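Local coordinates for anopheles Plasmodium-responsive Leucine-rich repeat protein 1B (Anopheles gambiae, PDB 4XGO) that probably takes part in the mosquito's response to Plasmodium by binding other proteins, probably including LRIM1, through its leucine-rich repeat domain, at residues E181-K186 with M225-R230; L277-D280 with T286-L289; N172-P177 with T195-N200. All blocks are in the same frame, centred on the assembly; numbering follows the deposited sequence.

Interaction 1 (E181-K186 with M225-R230); sequences ELTILK and MQRLER. Unlike the reference sequence in segment 225-230: Met-225 (reference Ile).
Glu-181 meets Arg-227 through its backbone: its carbonyl O lies near the plane of the guanidinium group, at the edge, but 4.1 Å from Arg-227 NH2, too far for a direct bond. Its carboxylate stays apart, Glu-181 OE2 being 6.1 Å from Arg-227 NH2, so any attraction between the opposite charges acts only at a distance. Next along the chain, Leu-182 adds just its carbonyl O, 4.4 Å from Arg-227 NH2.

Thr-183 carries the contact. Its OG1 stands beside its own backbone N (chi1 -65°), a position from which it donates to Glu-181 O at 2.9 Å. The same oxygen accepts from the tip of Arg-227, with NH2 2.7 Å from OG1; the N-H...O angle of 130° makes this second bond weak despite the short separation. OG1 therefore relays between the arginine and the carbonyl of Glu-181. The arginine arrives across the threonine at about a right angle, its chain bent at chi3, while the backbones stay well apart: Thr-183 CA and Leu-228 CA are separated by 8.6 Å.

Arg-227 touches Val-205, and Thr-183 bonds through its backbone to Val-205 and Asp-206. The side chain thus spans the coil carrying strand 206-208 and links the loops that lead into strands 184-186 and 230-232, two places apart in the parallel run, an arrangement belonging to the stacked coils of a leucine-rich repeat solenoid.

Interaction 2 (L277-D280 with T286-L289); sequences LYLD and TFKL
A wholly apolar contact joins Leu-277 and Leu-279 to Phe-287 and Leu-289 in the interior of a late coil of the solenoid, where strand 276-278 faces the returning loop that leads on to strand 297-299. Three of the four touching residues are buried, and all four direct CB toward the opposite segment. The backbones are far apart, with Leu-279 CA 10.0 Å from Phe-287 CA, leaving the side chains to fill the gap.

Phe-287 is the centre. With CG set anti to the backbone N (chi1 179°), its ring extends across the interior to meet the strand. Leu-279 crosses it at about a right angle and lays one methyl over a face: CD1 sits 3.8 Å from the ring centroid, only 20° off the normal, a CH-pi contact. The methyl is displaced toward the rim, and its closest atom there is CE2 of Phe-287, 3.6 Å from CD1. Leu-277 comes from the opposite direction to the phenylalanine and touches the ring's far end obliquely, CD2 to Phe-287 CZ at 4.0 Å. The same Leu-277 CD2 reaches Leu-289 CD2 at 4.2 Å. Leu-313 of helix 307-316 packs on both Phe-287 and Leu-289.

Leu-277, Leu-279 and Asn-282 fall in the LxxLxLxxN consensus, and the Asn-282 side chain bonds to Leu-279 O, satisfying backbone polarity close to the apolar core. Between the segments themselves, the contact probably rests on dispersion, the CH-pi contact and the exclusion of water.

Interaction 3 (N172-P177 with T195-N200); sequences NVVRGP and TAWLLN. With PO4 (phosphate ion), chain E.
Val-174 and Trp-197 meet through a pair of torsions. In Trp-197 CG lies between the backbone N and the carbonyl carbon (chi1 52°), which swings the indole toward strand 173-175; in Val-174 CG1 is anti to the backbone N (chi1 175°), which brings CB and both methyls against one face of the indole. CB of Val-174 stands 3.9 Å from the centroid of the five-membered ring, 19° off its normal, which marks a CH-pi contact over the face. The closest pair is Val-174 CB to Trp-197 CG, 3.7 Å, while CG2 lies over the bond shared by the two rings, and CG1 at the rim beside CE3. Against the other face rests Leu-198 CG, offset toward the rim, so the indole is packed on both sides. Its NE1 bonds to Asp-194 O, which helps fix the ring's rotation.

These elements belong to the convex side of the leucine-rich repeat solenoid, where short strands such as 173-175, paired in parallel with 154-156, and 3-10 turns such as 196-200 replace longer helices. The turn is held by i to i+3 bonds, including Asn-200 N to Trp-197 O at 3.1 Å.

Further along, Gly-176 O and Asn-200 ND2 are 4.1 Å apart and a water joins them: it donates to Gly-176 O and accepts from Asn-200 ND2 at 2.8 Å. At the start of the turn Thr-195 N donates to O4 of a phosphate, probably from the crystallisation liquor, at 2.9 Å. That phosphate is also bonded to Thr-218 OG1.

In the fold
Interaction 2 is the buried core contact, interaction 1 is partly buried beside the parallel strands, and interaction 3 lies at the surface. Their chemistry follows: apolar side chains alone in interaction 2 and one weak hydrogen bond across the segments in interaction 1; interactions 2 and 3 both have a CH-pi contact, to which interaction 3 adds a water bridge. Interactions 1 and 3 alternate along the chain and touch, Leu-185 CD2 meeting Trp-197 CZ3 at 3.6 Å, so the interior connects strand 184-186 with the 3-10 turn. Interaction 2 follows both in sequence; its centre is 23 Å from that of interaction 1, and both reach the run of parallel strands.

Interaction 1 (E181-K186 with M225-R230)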
loop_
_atom_site.group_PDB
_atom_site.type_symbol
_atom_site.label_atom_id
_atom_site.label_comp_id
_atom_site.label_asym_id
_atom_site.label_seq_id
_atom_site.Cartn_x
_atom_site.Cartn_y
_atom_site.Cartn_z
ATOM N N GLU A 181 -10.108 32.856 6.529
ATOM C CA GLU A 181 -8.829 32.271 6.912
ATOM C C GLU A 181 -8.311 31.219 5.940
ATOM O O GLU A 181 -7.110 30.946 5.929
ATOM C CB GLU A 181 -8.926 31.641 8.303
ATOM C CG GLU A 181 -9.190 32.654 9.411
ATOM C CD GLU A 181 -8.081 33.677 9.529
ATOM O OE1 GLU A 181 -8.396 34.877 9.684
ATOM O OE2 GLU A 181 -6.892 33.277 9.456
ATOM N N LEU A 182 -9.210 30.614 5.166
ATOM C CA LEU A 182 -8.835 29.521 4.253
ATOM C C LEU A 182 -7.825 30.004 3.210
ATOM O O LEU A 182 -8.109 30.908 2.419
ATOM C CB LEU A 182 -10.061 28.943 3.560
ATOM C CG LEU A 182 -9.840 27.747 2.626
ATOM C CD1 LEU A 182 -9.183 26.587 3.361
ATOM C CD2 LEU A 182 -11.139 27.285 1.970
ATOM N N THR A 183 -6.668 29.355 3.216
ATOM C CA THR A 183 -5.475 29.775 2.481
ATOM C C THR A 183 -5.122 28.774 1.382
ATOM O O THR A 183 -4.792 29.168 0.266
ATOM C CB THR A 183 -4.293 29.929 3.482
ATOM O OG1 THR A 183 -4.597 30.997 4.401
ATOM C CG2 THR A 183 -2.986 30.237 2.798
ATOM N N ILE A 184 -5.162 27.485 1.708
ATOM C CA ILE A 184 -4.815 26.433 0.768
ATOM C C ILE A 184 -6.006 25.494 0.652
ATOM O O ILE A 184 -6.434 24.929 1.650
ATOM C CB ILE A 184 -3.580 25.658 1.261
ATOM C CG1 ILE A 184 -2.369 26.602 1.366
ATOM C CG2 ILE A 184 -3.265 24.507 0.331
ATOM C CD1 ILE A 184 -1.143 25.959 1.977
ATOM N N LEU A 185 -6.519 25.337 -0.567
ATOM C CA LEU A 185 -7.652 24.457 -0.846
ATOM C C LEU A 185 -7.309 23.506 -2.002
ATOM O O LEU A 185 -7.095 23.943 -3.161
ATOM C CB LEU A 185 -8.888 25.267 -1.206
ATOM C CG LEU A 185 -10.188 24.518 -1.486
ATOM C CD1 LEU A 185 -10.580 23.653 -0.309
ATOM C CD2 LEU A 185 -11.281 25.527 -1.829
ATOM N N LYS A 186 -7.282 22.213 -1.693
ATOM C CA LYS A 186 -6.976 21.199 -2.683
ATOM C C LYS A 186 -8.241 20.413 -2.954
ATOM O O LYS A 186 -8.749 19.708 -2.070
ATOM C CB LYS A 186 -5.894 20.260 -2.170
ATOM C CG LYS A 186 -4.681 20.927 -1.606
ATOM C CD LYS A 186 -3.996 21.815 -2.589
ATOM C CE LYS A 186 -3.288 21.029 -3.684
ATOM N NZ LYS A 186 -2.153 20.189 -3.181
ATOM N N MET A 225 -10.957 38.090 -4.164
ATOM C CA MET A 225 -9.670 37.482 -3.850
ATOM C C MET A 225 -8.656 38.565 -3.537
ATOM O O MET A 225 -8.299 39.367 -4.391
ATOM C CB MET A 225 -9.147 36.651 -5.012
ATOM C CG MET A 225 -10.033 35.503 -5.437
ATOM S SD MET A 225 -9.820 34.054 -4.387
ATOM C CE MET A 225 -11.100 32.981 -5.023
ATOM N N GLN A 226 -8.171 38.555 -2.308
ATOM C CA GLN A 226 -7.233 39.561 -1.844
ATOM C C GLN A 226 -5.774 39.134 -2.064
ATOM O O GLN A 226 -4.899 39.977 -2.258
ATOM C CB GLN A 226 -7.512 39.844 -0.367
ATOM C CG GLN A 226 -9.008 39.953 -0.086
ATOM C CD GLN A 226 -9.321 40.747 1.156
ATOM O OE1 GLN A 226 -9.148 40.265 2.274
ATOM N NE2 GLN A 226 -9.787 41.974 0.967
ATOM N N ARG A 227 -5.513 37.828 -2.059
ATOM C CA ARG A 227 -4.134 37.355 -2.068
ATOM C C ARG A 227 -3.868 36.070 -2.854
ATOM O O ARG A 227 -2.844 35.421 -2.636
ATOM C CB ARG A 227 -3.641 37.208 -0.625
ATOM C CG ARG A 227 -4.722 36.896 0.392
ATOM C CD ARG A 227 -4.115 36.648 1.763
ATOM N NE ARG A 227 -4.764 35.511 2.406
ATOM C CZ ARG A 227 -4.160 34.643 3.219
ATOM N NH1 ARG A 227 -2.861 34.768 3.530
ATOM N NH2 ARG A 227 -4.867 33.631 3.724
ATOM N N LEU A 228 -4.741 35.742 -3.802
ATOM C CA LEU A 228 -4.577 34.530 -4.585
ATOM C C LEU A 228 -3.263 34.559 -5.368
ATOM O O LEU A 228 -2.974 35.537 -6.071
ATOM C CB LEU A 228 -5.752 34.346 -5.535
ATOM C CG LEU A 228 -5.772 33.043 -6.334
ATOM C CD1 LEU A 228 -6.015 31.823 -5.453
ATOM C CD2 LEU A 228 -6.815 33.117 -7.427
ATOM N N GLU A 229 -2.467 33.505 -5.210
ATOM C CA GLU A 229 -1.166 33.380 -5.881
ATOM C C GLU A 229 -1.120 32.268 -6.924
ATOM O O GLU A 229 -0.441 32.404 -7.945
ATOM C CB GLU A 229 -0.048 33.137 -4.871
ATOM C CG GLU A 229 0.263 34.343 -3.996
ATOM C CD GLU A 229 1.389 34.079 -3.019
ATOM O OE1 GLU A 229 2.256 33.227 -3.321
ATOM O OE2 GLU A 229 1.389 34.720 -1.942
ATOM N N ARG A 230 -1.812 31.161 -6.675
ATOM C CA ARG A 230 -1.708 29.997 -7.562
ATOM C C ARG A 230 -3.085 29.410 -7.812
ATOM O O ARG A 230 -3.823 29.097 -6.867
ATOM C CB ARG A 230 -0.776 28.938 -6.958
ATOM C CG ARG A 230 0.577 29.499 -6.552
ATOM C CD ARG A 230 1.485 28.402 -6.062
ATOM N NE ARG A 230 2.820 28.913 -5.781
ATOM C CZ ARG A 230 3.165 29.586 -4.681
ATOM N NH1 ARG A 230 2.279 29.861 -3.720
ATOM N NH2 ARG A 230 4.431 29.988 -4.539
#

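Interaction 2 (L277-D280 with T286-L289)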
loop_
_atom_site.group_PDB
_atom_site.type_symbol
_atom_site.label_atom_id
_atom_site.label_comp_id
_atom_site.label_asym_id
_atom_site.label_seq_id
_atom_site.Cartn_x
_atom_site.Cartn_y
_atom_site.Cartn_z
ATOM N N LEU A 277 2.736 30.237 -16.595
ATOM C CA LEU A 277 1.477 30.150 -17.328
ATOM C C LEU A 277 1.547 28.922 -18.198
ATOM O O LEU A 277 2.431 28.830 -19.065
ATOM C CB LEU A 277 1.282 31.393 -18.190
ATOM C CG LEU A 277 0.050 31.427 -19.117
ATOM C CD1 LEU A 277 -1.222 31.273 -18.318
ATOM C CD2 LEU A 277 0.019 32.735 -19.892
ATOM N N TYR A 278 0.644 27.970 -17.956
ATOM C CA TYR A 278 0.646 26.709 -18.678
ATOM C C TYR A 278 -0.570 26.599 -19.588
ATOM O O TYR A 278 -1.700 26.495 -19.091
ATOM C CB TYR A 278 0.670 25.537 -17.719
ATOM C CG TYR A 278 1.810 25.632 -16.728
ATOM C CD1 TYR A 278 3.115 25.387 -17.127
ATOM C CD2 TYR A 278 1.579 25.995 -15.425
ATOM C CE1 TYR A 278 4.174 25.496 -16.219
ATOM C CE2 TYR A 278 2.616 26.092 -14.499
ATOM C CZ TYR A 278 3.907 25.838 -14.907
ATOM O OH TYR A 278 4.941 25.964 -13.974
ATOM N N LEU A 279 -0.321 26.616 -20.906
ATOM C CA LEU A 279 -1.384 26.538 -21.919
ATOM C C LEU A 279 -1.307 25.306 -22.789
ATOM O O LEU A 279 -2.109 25.142 -23.733
ATOM C CB LEU A 279 -1.350 27.772 -22.816
ATOM C CG LEU A 279 -1.501 29.111 -22.124
ATOM C CD1 LEU A 279 -1.355 30.216 -23.147
ATOM C CD2 LEU A 279 -2.834 29.186 -21.386
ATOM N N ASP A 280 -0.357 24.420 -22.496
ATOM C CA ASP A 280 -0.145 23.266 -23.342
ATOM C C ASP A 280 -1.370 22.346 -23.334
ATOM O O ASP A 280 -2.132 22.298 -22.365
ATOM C CB ASP A 280 1.133 22.493 -22.928
ATOM C CG ASP A 280 1.035 21.936 -21.534
ATOM O OD1 ASP A 280 1.324 22.669 -20.575
ATOM O OD2 ASP A 280 0.600 20.768 -21.391
ATOM N N THR A 286 -4.967 31.596 -31.549
ATOM C CA THR A 286 -4.319 32.866 -31.291
ATOM C C THR A 286 -4.375 33.150 -29.794
ATOM O O THR A 286 -5.296 32.746 -29.111
ATOM C CB THR A 286 -4.956 34.030 -32.090
ATOM O OG1 THR A 286 -6.284 34.294 -31.618
ATOM C CG2 THR A 286 -5.014 33.698 -33.559
ATOM N N PHE A 287 -3.377 33.862 -29.314
ATOM C CA PHE A 287 -3.284 34.250 -27.920
ATOM C C PHE A 287 -2.302 35.416 -27.846
ATOM O O PHE A 287 -1.359 35.476 -28.628
ATOM C CB PHE A 287 -2.768 33.072 -27.087
ATOM C CG PHE A 287 -2.613 33.387 -25.635
ATOM C CD1 PHE A 287 -3.720 33.626 -24.846
ATOM C CD2 PHE A 287 -1.348 33.470 -25.066
ATOM C CE1 PHE A 287 -3.570 33.930 -23.495
ATOM C CE2 PHE A 287 -1.192 33.785 -23.729
ATOM C CZ PHE A 287 -2.298 34.003 -22.942
ATOM N N LYS A 288 -2.528 36.341 -26.921
ATOM C CA LYS A 288 -1.707 37.537 -26.811
ATOM C C LYS A 288 -1.157 37.701 -25.405
ATOM O O LYS A 288 -1.824 37.381 -24.433
ATOM C CB LYS A 288 -2.531 38.776 -27.152
ATOM C CG LYS A 288 -3.044 38.790 -28.580
ATOM C CD LYS A 288 -3.919 40.006 -28.835
ATOM C CE LYS A 288 -4.131 40.218 -30.320
ATOM N NZ LYS A 288 -5.242 41.179 -30.581
ATOM N N LEU A 289 0.070 38.210 -25.328
ATOM C CA LEU A 289 0.645 38.684 -24.077
ATOM C C LEU A 289 1.324 40.030 -24.346
ATOM O O LEU A 289 1.705 40.329 -25.477
ATOM C CB LEU A 289 1.671 37.688 -23.531
ATOM C CG LEU A 289 1.209 36.324 -23.008
ATOM C CD1 LEU A 289 2.423 35.497 -22.612
ATOM C CD2 LEU A 289 0.250 36.456 -21.831
#

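Interaction 3 (N172-P177 with T195-N200)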
loop_
_atom_site.group_PDB
_atom_site.type_symbol
_atom_site.label_atom_id
_atom_site.label_comp_id
_atom_site.label_asym_id
_atom_site.label_seq_id
_atom_site.Cartn_x
_atom_site.Cartn_y
_atom_site.Cartn_z
ATOM N N ASN A 172 -19.331 17.448 -5.849
ATOM C CA ASN A 172 -19.989 18.378 -6.795
ATOM C C ASN A 172 -20.630 19.607 -6.142
ATOM O O ASN A 172 -21.132 20.491 -6.835
ATOM C CB ASN A 172 -20.997 17.622 -7.644
ATOM C CG ASN A 172 -22.001 16.839 -6.818
ATOM O OD1 ASN A 172 -22.288 17.164 -5.676
ATOM N ND2 ASN A 172 -22.538 15.789 -7.408
ATOM N N VAL A 173 -20.624 19.650 -4.810
ATOM C CA VAL A 173 -21.196 20.741 -4.045
ATOM C C VAL A 173 -20.259 21.147 -2.917
ATOM O O VAL A 173 -19.845 20.305 -2.125
ATOM C CB VAL A 173 -22.542 20.311 -3.406
ATOM C CG1 VAL A 173 -23.060 21.360 -2.430
ATOM C CG2 VAL A 173 -23.576 20.027 -4.491
ATOM N N VAL A 174 -19.985 22.441 -2.834
ATOM C CA VAL A 174 -19.239 23.015 -1.727
ATOM C C VAL A 174 -20.157 23.977 -0.992
ATOM O O VAL A 174 -20.822 24.811 -1.631
ATOM C CB VAL A 174 -18.011 23.783 -2.233
ATOM C CG1 VAL A 174 -17.297 24.479 -1.078
ATOM C CG2 VAL A 174 -17.074 22.863 -2.995
ATOM N N ARG A 175 -20.216 23.870 0.331
ATOM C CA ARG A 175 -21.058 24.768 1.132
ATOM C C ARG A 175 -20.379 25.155 2.430
ATOM O O ARG A 175 -19.299 24.646 2.755
ATOM C CB ARG A 175 -22.443 24.164 1.380
ATOM C CG ARG A 175 -22.463 22.806 2.055
ATOM C CD ARG A 175 -23.883 22.256 2.146
ATOM N N GLY A 176 -20.998 26.097 3.139
ATOM C CA GLY A 176 -20.561 26.494 4.468
ATOM C C GLY A 176 -20.397 27.995 4.584
ATOM O O GLY A 176 -20.514 28.705 3.588
ATOM N N PRO A 177 -20.099 28.477 5.809
ATOM C CA PRO A 177 -19.963 29.904 6.120
ATOM C C PRO A 177 -18.811 30.589 5.399
ATOM O O PRO A 177 -17.828 29.947 5.024
ATOM C CB PRO A 177 -19.678 29.909 7.627
ATOM C CG PRO A 177 -19.147 28.548 7.926
ATOM C CD PRO A 177 -19.889 27.642 6.999
ATOM N N THR A 195 -17.994 27.184 -9.783
ATOM C CA THR A 195 -17.058 27.814 -8.862
ATOM C C THR A 195 -17.649 29.004 -8.100
ATOM O O THR A 195 -16.899 29.796 -7.535
ATOM C CB THR A 195 -15.777 28.314 -9.582
ATOM O OG1 THR A 195 -16.080 29.450 -10.408
ATOM C CG2 THR A 195 -15.128 27.210 -10.404
ATOM N N ALA A 196 -18.975 29.139 -8.054
ATOM C CA ALA A 196 -19.589 30.299 -7.391
ATOM C C ALA A 196 -19.229 30.354 -5.908
ATOM O O ALA A 196 -19.164 31.425 -5.318
ATOM C CB ALA A 196 -21.104 30.296 -7.587
ATOM N N TRP A 197 -18.983 29.178 -5.331
ATOM C CA TRP A 197 -18.592 29.029 -3.936
ATOM C C TRP A 197 -17.257 29.722 -3.606
ATOM O O TRP A 197 -17.010 30.028 -2.443
ATOM C CB TRP A 197 -18.580 27.522 -3.558
ATOM C CG TRP A 197 -17.779 26.689 -4.502
ATOM C CD1 TRP A 197 -18.228 25.999 -5.605
ATOM C CD2 TRP A 197 -16.362 26.499 -4.465
ATOM N NE1 TRP A 197 -17.166 25.382 -6.244
ATOM C CE2 TRP A 197 -16.017 25.674 -5.565
ATOM C CE3 TRP A 197 -15.350 26.936 -3.607
ATOM C CZ2 TRP A 197 -14.710 25.291 -5.822
ATOM C CZ3 TRP A 197 -14.038 26.547 -3.877
ATOM C CH2 TRP A 197 -13.741 25.739 -4.971
ATOM N N LEU A 198 -16.406 29.985 -4.610
ATOM C CA LEU A 198 -15.140 30.711 -4.391
ATOM C C LEU A 198 -15.325 32.077 -3.760
ATOM O O LEU A 198 -14.432 32.569 -3.059
ATOM C CB LEU A 198 -14.341 30.882 -5.691
ATOM C CG LEU A 198 -13.628 29.655 -6.251
ATOM C CD1 LEU A 198 -13.105 29.949 -7.650
ATOM C CD2 LEU A 198 -12.488 29.242 -5.333
ATOM N N LEU A 199 -16.470 32.698 -4.022
ATOM C CA LEU A 199 -16.793 34.007 -3.440
ATOM C C LEU A 199 -16.782 34.040 -1.907
ATOM O O LEU A 199 -16.638 35.115 -1.312
ATOM C CB LEU A 199 -18.155 34.486 -3.960
ATOM C CG LEU A 199 -18.165 34.920 -5.429
ATOM C CD1 LEU A 199 -19.594 34.990 -5.947
ATOM C CD2 LEU A 199 -17.471 36.259 -5.615
ATOM N N ASN A 200 -16.939 32.876 -1.270
ATOM C CA ASN A 200 -16.965 32.774 0.194
ATOM C C ASN A 200 -15.591 32.562 0.850
ATOM O O ASN A 200 -15.511 32.446 2.090
ATOM C CB ASN A 200 -17.896 31.640 0.623
ATOM C CG ASN A 200 -19.332 31.856 0.196
ATOM O OD1 ASN A 200 -19.783 32.983 0.008
ATOM N ND2 ASN A 200 -20.064 30.762 0.050
HETATM P P PO4 E . -18.055 28.663 -13.212
HETATM O O1 PO4 E . -18.732 29.351 -14.395
HETATM O O2 PO4 E . -16.831 29.440 -12.807
HETATM O O3 PO4 E . -17.710 27.249 -13.641
HETATM O O4 PO4 E . -19.020 28.612 -12.038
HETATM O O HOH W 1 -19.365 28.213 0.956
#